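Local atomic coordinates of alpha-aminoadipate/glutamate carrier protein LysW (PDB entry 3VPB), a protein that carries covalently attached intermediates of lysine and arginine biosynthesis, presenting bound alpha-aminoadipate or glutamate to the enzymes that convert them. Residues Met1-Cys9 / Gly40-Glu48. Numbering follows the deposited sequence. Where two conformers were deposited one is given.
With ZN (zinc ion), chain B.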
ATOM      1  N   MET E   1     -19.553 -35.875   7.239  1.00 39.58           N
ATOM      2  CA  MET E   1     -19.542 -34.551   6.545  1.00 39.58           C
ATOM      3  C   MET E   1     -19.050 -34.688   5.106  1.00 38.27           C
ATOM      4  O   MET E   1     -18.799 -35.801   4.651  1.00 38.58           O
ATOM      5  CB  MET E   1     -18.729 -33.522   7.339  1.00 40.28           C
ATOM      6  CG  MET E   1     -17.453 -34.051   7.990  1.00 43.31           C
ATOM      7  SD  MET E   1     -16.783 -32.914   9.226  1.00 49.43           S
ATOM      8  CE  MET E   1     -17.949 -33.084  10.586  1.00 48.24           C
ATOM      9  N   VAL E   2     -18.935 -33.576   4.383  1.00 36.78           N
ATOM     10  CA  VAL E   2     -18.430 -33.633   3.013  1.00 35.50           C
ATOM     11  C   VAL E   2     -16.903 -33.477   2.970  1.00 34.43           C
ATOM     12  O   VAL E   2     -16.320 -32.745   3.771  1.00 34.51           O
ATOM     13  CB  VAL E   2     -19.159 -32.638   2.065  1.00 35.47           C
ATOM     14  CG1 VAL E   2     -18.853 -31.181   2.425  1.00 35.56           C
ATOM     15  CG2 VAL E   2     -18.836 -32.939   0.605  1.00 35.61           C
ATOM     16  N   VAL E   3     -16.274 -34.183   2.041  1.00 33.15           N
ATOM     17  CA  VAL E   3     -14.819 -34.166   1.917  1.00 32.00           C
ATOM     18  C   VAL E   3     -14.443 -33.394   0.673  1.00 31.05           C
ATOM     19  O   VAL E   3     -14.752 -33.811  -0.450  1.00 29.88           O
ATOM     20  CB  VAL E   3     -14.224 -35.590   1.894  1.00 32.04           C
ATOM     21  CG1 VAL E   3     -12.672 -35.545   1.739  1.00 33.15           C
ATOM     22  CG2 VAL E   3     -14.610 -36.329   3.159  1.00 32.03           C
ATOM     23  N   LEU E   4     -13.804 -32.244   0.889  1.00 30.24           N
ATOM     24  CA  LEU E   4     -13.397 -31.372  -0.200  0.50 30.26           C
ATOM     25  C   LEU E   4     -11.877 -31.303  -0.251  1.00 30.79           C
ATOM     26  O   LEU E   4     -11.201 -31.555   0.760  1.00 31.28           O
ATOM     27  CB  LEU E   4     -13.988 -29.968  -0.019  0.50 29.69           C
ATOM     28  CG  LEU E   4     -15.504 -29.828   0.160  0.50 27.61           C
ATOM     29  CD1 LEU E   4     -15.889 -28.373   0.083  0.50 23.31           C
ATOM     30  CD2 LEU E   4     -16.258 -30.632  -0.890  0.50 25.10           C
ATOM     31  N   LYS E   5     -11.344 -30.972  -1.417  1.00 31.66           N
ATOM     32  CA  LYS E   5      -9.891 -30.855  -1.556  1.00 32.78           C
ATOM     33  C   LYS E   5      -9.421 -29.427  -1.291  1.00 32.44           C
ATOM     34  O   LYS E   5     -10.020 -28.459  -1.774  1.00 32.74           O
ATOM     35  CB  LYS E   5      -9.415 -31.331  -2.927  1.00 33.14           C
ATOM     36  CG  LYS E   5      -9.388 -32.854  -3.089  1.00 35.97           C
ATOM     37  CD  LYS E   5      -8.342 -33.495  -2.196  1.00 38.77           C
ATOM     38  CE  LYS E   5      -7.754 -34.738  -2.843  1.00 42.13           C
ATOM     39  NZ  LYS E   5      -6.928 -34.366  -4.043  1.00 44.44           N
ATOM     40  N   CYS E   6      -8.353 -29.314  -0.505  1.00 32.57           N
ATOM     41  CA  CYS E   6      -7.698 -28.031  -0.250  1.00 31.81           C
ATOM     42  C   CYS E   6      -7.033 -27.483  -1.524  1.00 32.87           C
ATOM     43  O   CYS E   6      -6.203 -28.161  -2.127  1.00 32.81           O
ATOM     44  CB  CYS E   6      -6.675 -28.201   0.870  1.00 32.12           C
ATOM     45  SG  CYS E   6      -5.822 -26.693   1.331  1.00 29.01           S
ATOM     46  N   PRO E   7      -7.390 -26.254  -1.934  1.00 33.38           N
ATOM     47  CA  PRO E   7      -6.849 -25.653  -3.153  1.00 34.27           C
ATOM     48  C   PRO E   7      -5.375 -25.261  -3.000  1.00 34.92           C
ATOM     49  O   PRO E   7      -4.748 -24.793  -3.958  1.00 35.68           O
ATOM     50  CB  PRO E   7      -7.710 -24.401  -3.324  1.00 34.87           C
ATOM     51  CG  PRO E   7      -8.081 -24.015  -1.946  1.00 34.27           C
ATOM     52  CD  PRO E   7      -8.240 -25.310  -1.189  1.00 33.77           C
ATOM     53  N   VAL E   8      -4.836 -25.466  -1.799  1.00 35.18           N
ATOM     54  CA  VAL E   8      -3.477 -25.056  -1.460  1.00 35.14           C
ATOM     55  C   VAL E   8      -2.553 -26.262  -1.370  1.00 35.37           C
ATOM     56  O   VAL E   8      -1.499 -26.274  -2.012  1.00 35.21           O
ATOM     57  CB  VAL E   8      -3.450 -24.241  -0.145  1.00 35.00           C
ATOM     58  CG1 VAL E   8      -2.008 -23.995   0.331  1.00 35.68           C
ATOM     59  CG2 VAL E   8      -4.191 -22.930  -0.330  1.00 34.52           C
ATOM     60  N   CYS E   9      -2.952 -27.271  -0.590  1.00 35.56           N
ATOM     61  CA  CYS E   9      -2.112 -28.445  -0.336  1.00 35.94           C
ATOM     62  C   CYS E   9      -2.635 -29.769  -0.905  1.00 37.38           C
ATOM     63  O   CYS E   9      -1.926 -30.784  -0.872  1.00 37.19           O
ATOM     64  CB  CYS E   9      -1.866 -28.609   1.165  1.00 36.01           C
ATOM     65  SG  CYS E   9      -3.260 -29.256   2.120  1.00 33.20           S
ATOM     66  N   GLY E  40     -23.500 -27.579  -8.526  1.00 33.76           N
ATOM     67  CA  GLY E  40     -24.058 -28.401  -7.465  1.00 31.04           C
ATOM     68  C   GLY E  40     -23.026 -28.853  -6.459  1.00 29.78           C
ATOM     69  O   GLY E  40     -23.305 -29.743  -5.662  1.00 28.11           O
ATOM     70  N   ARG E  41     -21.844 -28.221  -6.491  1.00 28.69           N
ATOM     71  CA  ARG E  41     -20.715 -28.606  -5.641  0.50 28.45           C
ATOM     72  C   ARG E  41     -20.382 -27.516  -4.629  1.00 28.04           C
ATOM     73  O   ARG E  41     -20.412 -26.327  -4.957  1.00 28.78           O
ATOM     74  CB  ARG E  41     -19.460 -28.847  -6.492  0.50 28.47           C
ATOM     75  CG  ARG E  41     -19.343 -30.209  -7.130  0.50 29.30           C
ATOM     76  CD  ARG E  41     -18.065 -30.311  -7.969  0.50 28.32           C
ATOM     77  NE  ARG E  41     -18.040 -29.302  -9.026  0.50 27.99           N
ATOM     78  CZ  ARG E  41     -18.810 -29.336 -10.105  0.50 28.47           C
ATOM     79  NH1 ARG E  41     -19.671 -30.334 -10.277  0.50 29.36           N
ATOM     80  NH2 ARG E  41     -18.729 -28.378 -11.012  0.50 27.58           N
ATOM     81  N   LEU E  42     -20.058 -27.928  -3.413  1.00 26.30           N
ATOM     82  CA  LEU E  42     -19.387 -27.042  -2.503  1.00 24.61           C
ATOM     83  C   LEU E  42     -17.921 -27.195  -2.876  1.00 24.22           C
ATOM     84  O   LEU E  42     -17.491 -28.275  -3.270  1.00 22.73           O
ATOM     85  CB  LEU E  42     -19.611 -27.469  -1.070  1.00 24.21           C
ATOM     86  CG  LEU E  42     -20.497 -26.638  -0.150  1.00 26.60           C
ATOM     87  CD1 LEU E  42     -21.696 -25.940  -0.845  1.00 24.77           C
ATOM     88  CD2 LEU E  42     -20.934 -27.492   1.043  1.00 27.73           C
ATOM     89  N   ALA E  43     -17.173 -26.105  -2.810  1.00 23.44           N
ATOM     90  CA  ALA E  43     -15.753 -26.173  -3.092  1.00 24.18           C
ATOM     91  C   ALA E  43     -15.036 -25.197  -2.166  1.00 24.43           C
ATOM     92  O   ALA E  43     -15.676 -24.412  -1.455  1.00 24.71           O
ATOM     93  CB  ALA E  43     -15.491 -25.833  -4.559  1.00 24.09           C
ATOM     94  N   LEU E  44     -13.710 -25.260  -2.158  1.00 24.72           N
ATOM     95  CA  LEU E  44     -12.924 -24.400  -1.284  1.00 24.66           C
ATOM     96  C   LEU E  44     -11.970 -23.553  -2.103  1.00 25.17           C
ATOM     97  O   LEU E  44     -11.308 -24.064  -3.004  1.00 26.15           O
ATOM     98  CB  LEU E  44     -12.137 -25.264  -0.318  1.00 24.59           C
ATOM     99  CG  LEU E  44     -12.908 -26.080   0.720  1.00 24.24           C
ATOM    100  CD1 LEU E  44     -12.001 -27.066   1.415  1.00 24.07           C
ATOM    101  CD2 LEU E  44     -13.562 -25.159   1.738  1.00 23.85           C
ATOM    102  N   ARG E  45     -11.886 -22.262  -1.804  1.00 25.83           N
ATOM    103  CA  ARG E  45     -10.774 -21.471  -2.343  1.00 26.62           C
ATOM    104  C   ARG E  45     -10.087 -20.653  -1.247  1.00 26.28           C
ATOM    105  O   ARG E  45     -10.601 -20.546  -0.137  1.00 25.28           O
ATOM    106  CB  ARG E  45     -11.226 -20.593  -3.512  1.00 26.99           C
ATOM    107  CG  ARG E  45     -12.342 -19.652  -3.171  1.00 28.61           C
ATOM    108  CD  ARG E  45     -12.520 -18.612  -4.256  1.00 34.27           C
ATOM    109  NE  ARG E  45     -13.770 -17.902  -4.029  1.00 35.63           N
ATOM    110  CZ  ARG E  45     -14.848 -18.012  -4.805  1.00 38.47           C
ATOM    111  NH1 ARG E  45     -14.829 -18.774  -5.898  1.00 38.46           N
ATOM    112  NH2 ARG E  45     -15.945 -17.337  -4.495  1.00 38.48           N
ATOM    113  N   LEU E  46      -8.922 -20.085  -1.564  1.00 27.07           N
ATOM    114  CA  LEU E  46      -8.172 -19.248  -0.631  1.00 27.24           C
ATOM    115  C   LEU E  46      -9.026 -18.091  -0.134  1.00 27.27           C
ATOM    116  O   LEU E  46      -9.630 -17.366  -0.941  1.00 27.37           O
ATOM    117  CB  LEU E  46      -6.909 -18.705  -1.309  1.00 27.34           C
ATOM    118  CG  LEU E  46      -5.700 -18.343  -0.434  1.00 29.41           C
ATOM    119  CD1 LEU E  46      -5.158 -19.573   0.283  1.00 29.49           C
ATOM    120  CD2 LEU E  46      -4.620 -17.685  -1.268  1.00 29.24           C
ATOM    121  N   ALA E  47      -9.094 -17.926   1.187  1.00 26.85           N
ATOM    122  CA  ALA E  47      -9.878 -16.834   1.780  1.00 26.94           C
ATOM    123  C   ALA E  47      -9.170 -15.510   1.512  1.00 27.67           C
ATOM    124  O   ALA E  47      -7.956 -15.488   1.298  1.00 25.85           O
ATOM    125  CB  ALA E  47     -10.020 -17.026   3.258  1.00 26.94           C
ATOM    126  N   GLU E  48      -9.922 -14.410   1.548  1.00 27.92           N
ATOM    127  CA  GLU E  48      -9.315 -13.081   1.445  1.00 29.60           C
ATOM    128  C   GLU E  48      -8.503 -12.740   2.686  1.00 29.93           C
ATOM    129  O   GLU E  48      -8.808 -13.212   3.787  1.00 30.26           O
ATOM    130  CB  GLU E  48     -10.401 -12.022   1.287  1.00 29.69           C
ATOM    131  CG  GLU E  48     -11.070 -12.001  -0.037  1.00 32.58           C
ATOM    132  CD  GLU E  48     -11.817 -10.692  -0.252  1.00 37.43           C
ATOM    133  OE1 GLU E  48     -11.837 -10.214  -1.408  1.00 39.94           O
ATOM    134  OE2 GLU E  48     -12.377 -10.145   0.737  1.00 38.09           O
TER
HETATM  135 ZN    ZN B 100      -4.455 -27.431   2.924  1.00 28.46          ZN
HETATM  136  O   HOH W   1     -12.516 -27.656  -2.943  1.00 36.32           O
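With CG anti to the carbonyl carbon in both residues (chi1 -66° in Leu44), Leu4 and Leu44 reach across from facing strands, and Leu4 CB lies 3.8 Å from Leu44 CD1. In one of its two conformers, Leu4 divides its methyls over the backbone of residues 42-43: CD2 comes to 3.6 Å from Leu42 O, while CD1 approaches Leu42 CB and Ala43 CA. Further along, the Pro7 ring crosses the Leu44 side chain at about a right angle, its CD 4.0 Å from Leu44 CB and its CG 3.4 Å from Leu44 O. At the end of the row Val8 CG2 meets Leu46 CD1 at 3.5 Å.

The two strands belong to different sheets: strand 2-5 pairs with 12-15, and strand 41-46 with 32-38. Their short axes diverge and come no nearer than 6.6 Å. One water bridges the two backbones, donating to Lys5 O (2.9 Å) and accepting from Leu44 N (2.8 Å).

Cys6 and Cys9 bind zinc together with His27 and Cys29. Cys6 SG also accepts N-H bonds from Cys9 N, nearly straight at 165°, and from Val8 N, more bent at 152°; both would be expected to temper the thiolate charge. Beside this polar metal knuckle, a largely apolar seam with a single water bridge joins the two sheets of the zinc ribbon.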